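Local coordinates for protein 5'-deoxynucleotidase (Archaeoglobus fulgidus, PDB 1YNB) that probably hydrolyses 2'-deoxyribonucleoside 5'-phosphates to deoxyribonucleosides and phosphate, acting as a metal-dependent, homodimeric enzyme of the HD-domain family, at residues 51-56 with 151-156; 124-129 with 158-163; 24-29 with 81-86. All coordinates share one frame; numbering follows the deposited sequence.

Contact 1: residues 51-56 with 151-156; sequences FILALK and LKTDAA
L53 lays its CD2 methyl over one face of the flat peptide group that joins A155 to A156. CD2 sits nearly above the amide nitrogen, L53 CD2 being 3.5 Å from A156 N. The ring of F51 belongs to another side of the same helix: L55 CG lies 4.3 Å above one face, offset toward the rim, and F73 of the second subunit meets the ring edge-to-face.

The leucine reaches its position with CG anti to the carbonyl carbon (chi1 -70°). From there the isobutyl end leans toward helix 154-166 although CB itself points along its flank. The same CD2 touches both alanine methyls, A155 CB at 4.0 Å and A156 CB at 3.8 Å, so one branch of L53 carries most of the contact. K56 adds the base of its side chain, its CB 4.1 Å from A155 CB, while the rest of the lysine leads away. The backbones come close, with L53 CA 5.8 Å from A155 CA, consistent with the small side chain of A155 facing helix 39-56.

T153 stands at the N-cap of helix 154-166, and its OG1 accepts from A156 N at 3.1 Å with an N-H...O angle of 153°. D122 of helix 117-135 accepts from the backbone nitrogens of K152 and T153, so a carboxylate lies beside the start of the helix, where its charge would be favourable.

No hydrogen bond crosses between 51-56 and 151-156. The amide beneath the leucine methyl is already bonded to T153 OG1, so the apolar cover costs it no partner; the chemistry implies that the last turns of helix 39-56, in the HD-domain region, are joined to the start of helix 154-166 by shape and van der Waals contact.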
loop_
_atom_site.group_PDB
_atom_site.type_symbol
_atom_site.label_atom_id
_atom_site.label_comp_id
_atom_site.label_asym_id
_atom_site.label_seq_id
_atom_site.Cartn_x
_atom_site.Cartn_y
_atom_site.Cartn_z
ATOM N N PHE A 51 -18.998 5.283 1.788
ATOM C CA PHE A 51 -19.060 6.710 1.445
ATOM C C PHE A 51 -19.662 6.803 0.034
ATOM O O PHE A 51 -20.633 7.529 -0.210
ATOM C CB PHE A 51 -17.654 7.280 1.450
ATOM C CG PHE A 51 -17.574 8.727 1.081
ATOM C CD1 PHE A 51 -17.895 9.712 2.021
ATOM C CD2 PHE A 51 -17.158 9.106 -0.186
ATOM C CE1 PHE A 51 -17.794 11.073 1.695
ATOM C CE2 PHE A 51 -17.052 10.457 -0.530
ATOM C CZ PHE A 51 -17.379 11.440 0.445
ATOM N N ILE A 52 -19.101 6.032 -0.905
ATOM C CA ILE A 52 -19.612 6.030 -2.267
ATOM C C ILE A 52 -21.087 5.613 -2.354
ATOM O O ILE A 52 -21.871 6.236 -3.096
ATOM C CB ILE A 52 -18.781 5.085 -3.161
ATOM C CG1 ILE A 52 -17.391 5.687 -3.401
ATOM C CG2 ILE A 52 -19.464 4.904 -4.528
ATOM C CD1 ILE A 52 -16.389 4.678 -4.027
ATOM N N LEU A 53 -21.460 4.556 -1.642
ATOM C CA LEU A 53 -22.851 4.078 -1.673
ATOM C C LEU A 53 -23.823 5.161 -1.208
ATOM O O LEU A 53 -24.890 5.337 -1.797
ATOM C CB LEU A 53 -23.043 2.843 -0.791
ATOM C CG LEU A 53 -22.374 1.552 -1.310
ATOM C CD1 LEU A 53 -22.618 0.417 -0.358
ATOM C CD2 LEU A 53 -22.898 1.221 -2.682
ATOM N N ALA A 54 -23.452 5.872 -0.151
ATOM C CA ALA A 54 -24.320 6.929 0.371
ATOM C C ALA A 54 -24.448 8.037 -0.651
ATOM O O ALA A 54 -25.551 8.451 -0.972
ATOM C CB ALA A 54 -23.753 7.471 1.688
ATOM N N LEU A 55 -23.338 8.523 -1.189
ATOM C CA LEU A 55 -23.429 9.594 -2.157
ATOM C C LEU A 55 -24.258 9.220 -3.383
ATOM O O LEU A 55 -25.142 9.991 -3.820
ATOM C CB LEU A 55 -22.039 10.037 -2.596
ATOM C CG LEU A 55 -21.217 10.846 -1.586
ATOM C CD1 LEU A 55 -19.961 11.362 -2.282
ATOM C CD2 LEU A 55 -22.040 12.032 -1.046
ATOM N N LYS A 56 -23.974 8.040 -3.938
ATOM C CA LYS A 56 -24.689 7.562 -5.116
ATOM C C LYS A 56 -26.156 7.281 -4.808
ATOM O O LYS A 56 -26.962 7.148 -5.721
ATOM C CB LYS A 56 -24.018 6.289 -5.664
ATOM C CG LYS A 56 -22.680 6.540 -6.362
ATOM C CD LYS A 56 -22.881 7.035 -7.788
ATOM C CE LYS A 56 -21.668 7.811 -8.278
ATOM N NZ LYS A 56 -21.783 8.196 -9.713
ATOM N N LEU A 151 -27.084 -7.961 -1.882
ATOM C CA LEU A 151 -26.926 -6.567 -1.502
ATOM C C LEU A 151 -28.329 -6.020 -1.333
ATOM O O LEU A 151 -29.263 -6.549 -1.933
ATOM C CB LEU A 151 -26.190 -5.809 -2.602
ATOM C CG LEU A 151 -24.751 -6.330 -2.808
ATOM C CD1 LEU A 151 -24.189 -5.807 -4.118
ATOM C CD2 LEU A 151 -23.875 -5.930 -1.622
ATOM N N LYS A 152 -28.474 -4.960 -0.536
ATOM C CA LYS A 152 -29.785 -4.368 -0.286
ATOM C C LYS A 152 -30.044 -3.097 -1.073
ATOM O O LYS A 152 -31.177 -2.883 -1.526
ATOM C CB LYS A 152 -29.953 -4.046 1.200
ATOM C CG LYS A 152 -29.753 -5.193 2.187
ATOM C CD LYS A 152 -29.802 -4.621 3.610
ATOM C CE LYS A 152 -29.088 -5.495 4.650
ATOM N NZ LYS A 152 -28.712 -4.723 5.896
ATOM N N THR A 153 -29.031 -2.251 -1.249
ATOM C CA THR A 153 -29.239 -0.987 -1.958
ATOM C C THR A 153 -29.074 -1.037 -3.465
ATOM O O THR A 153 -28.314 -1.847 -3.992
ATOM C CB THR A 153 -28.333 0.143 -1.414
ATOM O OG1 THR A 153 -26.969 -0.056 -1.840
ATOM C CG2 THR A 153 -28.386 0.162 0.099
ATOM N N ASP A 154 -29.805 -0.175 -4.169
ATOM C CA ASP A 154 -29.719 -0.145 -5.615
ATOM C C ASP A 154 -28.334 0.310 -6.055
ATOM O O ASP A 154 -27.859 -0.080 -7.120
ATOM C CB ASP A 154 -30.749 0.815 -6.213
ATOM C CG ASP A 154 -32.181 0.262 -6.163
ATOM O OD1 ASP A 154 -32.388 -0.948 -5.884
ATOM O OD2 ASP A 154 -33.098 1.074 -6.419
ATOM N N ALA A 155 -27.709 1.178 -5.261
ATOM C CA ALA A 155 -26.385 1.678 -5.607
ATOM C C ALA A 155 -25.365 0.528 -5.551
ATOM O O ALA A 155 -24.506 0.411 -6.419
ATOM C CB ALA A 155 -25.968 2.781 -4.633
ATOM N N ALA A 156 -25.470 -0.294 -4.516
ATOM C CA ALA A 156 -24.555 -1.417 -4.337
ATOM C C ALA A 156 -24.818 -2.427 -5.474
ATOM O O ALA A 156 -23.887 -2.958 -6.072
ATOM C CB ALA A 156 -24.772 -2.066 -2.965
#

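Contact 2: residues 124-129 with 158-163; sequences DKLELA and EIYRVL
L126, two residues beyond D124, spreads its two methyls over neighbouring residues of helix 154-166. CD1 rests on the branch methyl of I159, L126 CD1 to I159 CG2 being 3.8 Å, and these two side chains cross at about a right angle. The other methyl meets the root of the tyrosine, with L126 CD2 3.7 Å from Y160 CB. E127 faces elsewhere, bonding to H42 and R45 of its own chain and to K21 of the second subunit.

At A129 a single methyl serves two partners. It lies at the edge of the Y160 ring, near its plane, with A129 CB 4.0 Å from Y160 CE1. It also meets a leucine branch, A129 CB to L163 CD1 being 3.7 Å. Y160 CG, anti to the backbone nitrogen (chi1 177°), starts the ring toward A129; its OH bonds to A146 O.

The short axes run parallel within 7° and approach to 10.8 Å, a separation bridged by these apolar side chains. Helix 39-56 closes one flank, I49 packing on L126 and L53 on I159, while V11 and H15 of the second subunit cover I159 and L163, putting helix 154-166 between helices 39-56 and 117-135 and the second subunit.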
loop_
_atom_site.group_PDB
_atom_site.type_symbol
_atom_site.label_atom_id
_atom_site.label_comp_id
_atom_site.label_asym_id
_atom_site.label_seq_id
_atom_site.Cartn_x
_atom_site.Cartn_y
_atom_site.Cartn_z
ATOM N N ASP A 124 -19.522 -3.805 3.190
ATOM C CA ASP A 124 -18.784 -4.952 3.738
ATOM C C ASP A 124 -18.811 -6.042 2.663
ATOM O O ASP A 124 -17.765 -6.575 2.263
ATOM C CB ASP A 124 -19.498 -5.442 5.010
ATOM C CG ASP A 124 -18.908 -6.726 5.577
ATOM O OD1 ASP A 124 -19.659 -7.485 6.224
ATOM O OD2 ASP A 124 -17.688 -6.990 5.410
ATOM N N LYS A 125 -20.001 -6.370 2.188
ATOM C CA LYS A 125 -20.143 -7.407 1.138
ATOM C C LYS A 125 -19.555 -7.008 -0.223
ATOM O O LYS A 125 -18.988 -7.837 -0.947
ATOM C CB LYS A 125 -21.631 -7.743 0.955
ATOM C CG LYS A 125 -22.266 -8.310 2.195
ATOM C CD LYS A 125 -23.725 -8.624 1.860
ATOM C CE LYS A 125 -24.632 -8.563 3.067
ATOM N NZ LYS A 125 -26.030 -8.370 2.539
ATOM N N LEU A 126 -19.709 -5.759 -0.622
ATOM C CA LEU A 126 -19.142 -5.333 -1.888
ATOM C C LEU A 126 -17.613 -5.364 -1.808
ATOM O O LEU A 126 -16.969 -5.685 -2.815
ATOM C CB LEU A 126 -19.535 -3.897 -2.261
ATOM C CG LEU A 126 -20.611 -3.646 -3.313
ATOM C CD1 LEU A 126 -20.563 -2.148 -3.676
ATOM C CD2 LEU A 126 -20.384 -4.494 -4.597
ATOM N N GLU A 127 -17.051 -4.950 -0.670
ATOM C CA GLU A 127 -15.590 -4.943 -0.519
ATOM C C GLU A 127 -15.081 -6.394 -0.743
ATOM O O GLU A 127 -14.054 -6.648 -1.450
ATOM C CB GLU A 127 -15.190 -4.440 0.860
ATOM C CG GLU A 127 -13.730 -3.909 0.947
ATOM C CD GLU A 127 -12.652 -5.009 0.859
ATOM O OE1 GLU A 127 -12.809 -6.082 1.506
ATOM O OE2 GLU A 127 -11.636 -4.772 0.154
ATOM N N LEU A 128 -15.762 -7.325 -0.098
ATOM C CA LEU A 128 -15.422 -8.755 -0.232
ATOM C C LEU A 128 -15.511 -9.196 -1.685
ATOM O O LEU A 128 -14.606 -9.893 -2.183
ATOM C CB LEU A 128 -16.372 -9.612 0.627
ATOM C CG LEU A 128 -16.272 -11.139 0.469
ATOM C CD1 LEU A 128 -14.919 -11.667 0.978
ATOM C CD2 LEU A 128 -17.356 -11.725 1.300
ATOM N N ALA A 129 -16.574 -8.807 -2.398
ATOM C CA ALA A 129 -16.702 -9.183 -3.809
ATOM C C ALA A 129 -15.542 -8.594 -4.632
ATOM O O ALA A 129 -14.973 -9.267 -5.488
ATOM C CB ALA A 129 -18.077 -8.706 -4.398
ATOM N N GLU A 158 -25.888 -1.887 -8.486
ATOM C CA GLU A 158 -25.385 -1.384 -9.756
ATOM C C GLU A 158 -23.850 -1.542 -9.828
ATOM O O GLU A 158 -23.296 -2.010 -10.839
ATOM C CB GLU A 158 -25.803 0.093 -9.909
ATOM C CG GLU A 158 -25.397 0.783 -11.225
ATOM C CD GLU A 158 -26.149 2.121 -11.501
ATOM O OE1 GLU A 158 -26.554 2.840 -10.546
ATOM O OE2 GLU A 158 -26.319 2.470 -12.696
ATOM N N ILE A 159 -23.170 -1.164 -8.752
ATOM C CA ILE A 159 -21.697 -1.275 -8.715
ATOM C C ILE A 159 -21.297 -2.757 -8.843
ATOM O O ILE A 159 -20.372 -3.103 -9.556
ATOM C CB ILE A 159 -21.154 -0.706 -7.384
ATOM C CG1 ILE A 159 -21.264 0.820 -7.409
ATOM C CG2 ILE A 159 -19.650 -1.059 -7.193
ATOM C CD1 ILE A 159 -20.843 1.429 -6.093
ATOM N N TYR A 160 -21.985 -3.615 -8.111
ATOM C CA TYR A 160 -21.719 -5.055 -8.152
ATOM C C TYR A 160 -21.916 -5.597 -9.580
ATOM O O TYR A 160 -21.103 -6.378 -10.087
ATOM C CB TYR A 160 -22.673 -5.768 -7.196
ATOM C CG TYR A 160 -22.558 -7.263 -7.193
ATOM C CD1 TYR A 160 -21.397 -7.889 -6.740
ATOM C CD2 TYR A 160 -23.599 -8.065 -7.657
ATOM C CE1 TYR A 160 -21.276 -9.269 -6.745
ATOM C CE2 TYR A 160 -23.485 -9.476 -7.670
ATOM C CZ TYR A 160 -22.318 -10.062 -7.207
ATOM O OH TYR A 160 -22.198 -11.445 -7.181
ATOM N N ARG A 161 -23.000 -5.190 -10.228
ATOM C CA ARG A 161 -23.258 -5.671 -11.582
ATOM C C ARG A 161 -22.095 -5.339 -12.516
ATOM O O ARG A 161 -21.664 -6.184 -13.304
ATOM C CB ARG A 161 -24.575 -5.074 -12.143
ATOM C CG ARG A 161 -24.850 -5.560 -13.573
ATOM C CD ARG A 161 -26.147 -5.065 -14.152
ATOM N NE ARG A 161 -26.378 -5.651 -15.476
ATOM C CZ ARG A 161 -27.355 -5.266 -16.299
ATOM N NH1 ARG A 161 -28.190 -4.298 -15.934
ATOM N NH2 ARG A 161 -27.514 -5.850 -17.482
ATOM N N VAL A 162 -21.583 -4.105 -12.443
ATOM C CA VAL A 162 -20.472 -3.719 -13.305
ATOM C C VAL A 162 -19.182 -4.447 -12.888
ATOM O O VAL A 162 -18.407 -4.848 -13.756
ATOM C CB VAL A 162 -20.270 -2.171 -13.314
ATOM C CG1 VAL A 162 -19.021 -1.776 -14.122
ATOM C CG2 VAL A 162 -21.505 -1.533 -13.966
ATOM N N LEU A 163 -18.969 -4.618 -11.578
ATOM C CA LEU A 163 -17.783 -5.332 -11.067
ATOM C C LEU A 163 -17.731 -6.707 -11.742
ATOM O O LEU A 163 -16.677 -7.136 -12.231
ATOM C CB LEU A 163 -17.906 -5.590 -9.565
ATOM C CG LEU A 163 -16.773 -5.929 -8.568
ATOM C CD1 LEU A 163 -17.225 -7.069 -7.640
ATOM C CD2 LEU A 163 -15.428 -6.138 -9.241
#

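Contact 3: residues 24-29 with 81-86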
loop_
_atom_site.group_PDB
_atom_site.type_symbol
_atom_site.label_atom_id
_atom_site.label_comp_id
_atom_site.label_asym_id
_atom_site.label_seq_id
_atom_site.Cartn_x
_atom_site.Cartn_y
_atom_site.Cartn_z
ATOM N N PRO A 24 -5.463 -11.303 10.189
ATOM C CA PRO A 24 -5.825 -11.604 8.803
ATOM C C PRO A 24 -7.321 -11.769 8.572
ATOM O O PRO A 24 -8.057 -12.153 9.494
ATOM C CB PRO A 24 -5.075 -12.928 8.515
ATOM C CG PRO A 24 -5.028 -13.567 9.819
ATOM C CD PRO A 24 -4.752 -12.432 10.830
ATOM N N ARG A 25 -7.760 -11.465 7.349
ATOM C CA ARG A 25 -9.130 -11.734 6.925
ATOM C C ARG A 25 -8.978 -13.263 6.683
ATOM O O ARG A 25 -8.429 -13.696 5.680
ATOM C CB ARG A 25 -9.420 -10.951 5.659
ATOM C CG ARG A 25 -9.754 -9.455 6.070
ATOM C CD ARG A 25 -11.291 -9.374 6.373
ATOM N NE ARG A 25 -12.027 -9.408 5.122
ATOM C CZ ARG A 25 -13.367 -9.435 5.068
ATOM N NH1 ARG A 25 -14.045 -9.438 6.214
ATOM N NH2 ARG A 25 -14.008 -9.466 3.917
ATOM N N SER A 26 -9.493 -14.040 7.639
ATOM C CA SER A 26 -9.290 -15.498 7.677
ATOM C C SER A 26 -9.815 -16.414 6.618
ATOM O O SER A 26 -9.220 -17.505 6.423
ATOM C CB SER A 26 -9.755 -16.044 9.040
ATOM O OG SER A 26 -11.163 -15.855 9.165
ATOM N N GLY A 27 -10.917 -16.032 5.985
ATOM C CA GLY A 27 -11.547 -16.834 4.943
ATOM C C GLY A 27 -10.619 -17.136 3.794
ATOM O O GLY A 27 -10.731 -18.192 3.138
ATOM N N TRP A 28 -9.682 -16.220 3.531
ATOM C CA TRP A 28 -8.732 -16.438 2.449
ATOM C C TRP A 28 -7.636 -17.466 2.696
ATOM O O TRP A 28 -7.094 -18.010 1.734
ATOM C CB TRP A 28 -7.999 -15.170 2.095
ATOM C CG TRP A 28 -8.913 -13.975 1.836
ATOM C CD1 TRP A 28 -8.958 -12.828 2.575
ATOM C CD2 TRP A 28 -9.874 -13.833 0.786
ATOM N NE1 TRP A 28 -9.906 -11.961 2.045
ATOM C CE2 TRP A 28 -10.483 -12.559 0.944
ATOM C CE3 TRP A 28 -10.298 -14.656 -0.276
ATOM C CZ2 TRP A 28 -11.476 -12.103 0.088
ATOM C CZ3 TRP A 28 -11.297 -14.206 -1.129
ATOM C CH2 TRP A 28 -11.878 -12.929 -0.944
ATOM N N LEU A 29 -7.276 -17.679 3.951
ATOM C CA LEU A 29 -6.193 -18.582 4.284
ATOM C C LEU A 29 -6.387 -19.999 3.768
ATOM O O LEU A 29 -5.419 -20.612 3.332
ATOM C CB LEU A 29 -5.988 -18.634 5.792
ATOM C CG LEU A 29 -5.640 -17.266 6.418
ATOM C CD1 LEU A 29 -5.818 -17.363 7.926
ATOM C CD2 LEU A 29 -4.234 -16.863 6.033
ATOM N N THR A 81 -11.975 -10.750 19.048
ATOM C CA THR A 81 -12.629 -12.013 18.677
ATOM C C THR A 81 -12.121 -12.729 17.440
ATOM O O THR A 81 -12.480 -13.889 17.212
ATOM C CB THR A 81 -14.147 -11.820 18.478
ATOM O OG1 THR A 81 -14.384 -11.135 17.243
ATOM C CG2 THR A 81 -14.731 -10.990 19.620
ATOM N N MET A 82 -11.285 -12.052 16.656
ATOM C CA MET A 82 -10.760 -12.603 15.409
ATOM C C MET A 82 -11.839 -12.537 14.334
ATOM O O MET A 82 -13.034 -12.343 14.637
ATOM C CB MET A 82 -10.318 -14.065 15.575
ATOM C CG MET A 82 -9.271 -14.288 16.667
ATOM S SD MET A 82 -8.852 -16.062 16.885
ATOM C CE MET A 82 -8.026 -16.377 15.238
ATOM N N ASP A 83 -11.413 -12.663 13.079
ATOM C CA ASP A 83 -12.328 -12.657 11.947
ATOM C C ASP A 83 -12.862 -14.079 11.877
ATOM O O ASP A 83 -12.194 -14.959 11.339
ATOM C CB ASP A 83 -11.582 -12.326 10.641
ATOM C CG ASP A 83 -12.466 -12.443 9.412
ATOM O OD1 ASP A 83 -11.940 -12.348 8.280
ATOM O OD2 ASP A 83 -13.697 -12.625 9.565
ATOM N N LEU A 84 -14.040 -14.322 12.452
ATOM C CA LEU A 84 -14.611 -15.673 12.402
ATOM C C LEU A 84 -15.167 -15.940 11.001
ATOM O O LEU A 84 -16.203 -15.390 10.622
ATOM C CB LEU A 84 -15.724 -15.836 13.453
ATOM C CG LEU A 84 -15.279 -15.565 14.894
ATOM C CD1 LEU A 84 -16.480 -15.635 15.840
ATOM C CD2 LEU A 84 -14.213 -16.567 15.301
ATOM N N HIS A 85 -14.474 -16.774 10.225
ATOM C CA HIS A 85 -14.935 -17.090 8.872
ATOM C C HIS A 85 -16.161 -18.016 8.872
ATOM O O HIS A 85 -16.482 -18.653 9.881
ATOM C CB HIS A 85 -13.801 -17.717 8.029
ATOM C CG HIS A 85 -13.215 -18.965 8.615
ATOM N ND1 HIS A 85 -11.936 -19.017 9.129
ATOM C CD2 HIS A 85 -13.737 -20.208 8.781
ATOM C CE1 HIS A 85 -11.693 -20.236 9.586
ATOM N NE2 HIS A 85 -12.771 -20.976 9.386
ATOM N N LYS A 86 -16.831 -18.072 7.722
ATOM C CA LYS A 86 -18.040 -18.879 7.501
ATOM C C LYS A 86 -18.017 -20.286 8.108
ATOM O O LYS A 86 -18.948 -20.682 8.817
ATOM C CB LYS A 86 -18.307 -18.997 6.000
ATOM C CG LYS A 86 -17.885 -17.759 5.203
ATOM C CD LYS A 86 -16.352 -17.557 5.214
ATOM C CE LYS A 86 -15.991 -16.095 4.963
ATOM N NZ LYS A 86 -14.540 -15.798 5.129
HETATM O O HOH W 1 -8.723 -13.355 12.079
HETATM O O HOH W 2 -12.392 -13.557 5.882
#
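D83 faces the bend at P24, R25 and S26 and begins the contact at its backbone: a water receives its N-H and donates to P24 O. Its side chain sets OD1 against the other loop. The bond from S26 N to D83 OD1 is weak, 3.0 Å with an N-H...O angle of 132°. The R25 guanidinium offers D83 only its charge: NH1 lies 4.1 Å from D83 OD1, which sits well out of the guanidinium plane with no N-H pointing at it, though R25 CD also lies 3.6 Å from D83 OD1. The salt bridge of R25 is made with E37.

The shorter bond goes to the D83 carbonyl, which takes the hydroxyl proton of S26 with OG 2.6 Å from D83 O and tilted from the carbonyl plane. S26 OG occupies the crowded position between the backbone nitrogen and the carbonyl carbon (chi1 65°), which turns it to the opposing loop. These loops lie in the all-helical HD domain, and R25 packs against H42, one of the four residues (H42, H74, D75, D124) whose converging side chains are consistent with the family's metal site, without bound metal here.

Past L84, whose side chain turns away, H85 donates from ND1 to S26 OG at 3.3 Å, the oxygen 11° out of the ring plane. An alanine at S26 would probably leave D83 O and H85 ND1 without this shared mate and allow the imidazole to turn.

K86 brings its ammonium group back to the glycine, NZ being 3.2 Å from G27 CA. A second water accepts from G27 N, donates to D83 OD1 at 2.7 Å, and receives a weak bond from K86 NZ.

Overall arrangement
Contacts 1 and 2 are neighbours, their centres about 10 Å apart, and share helix 154-166: contact 1 joins its start to helix 39-56, contact 2 its next turns to helix 117-135. L151 CD1 touches Y160 CB at 3.4 Å, and L53 packs on I159, making one apolar core. Both abut the second subunit. Along the chain contact 3 closes before contact 2 opens, and contact 1 interleaves with both. Contact 3 ties two loops on the opposite side of the chain's centre from contact 1, about 25 Å between centres; its centre is about 19 Å from that of contact 2, yet L128 touches W28 and R25. Helix 117-135, which holds D124, thus links the dimer-facing core to the loops.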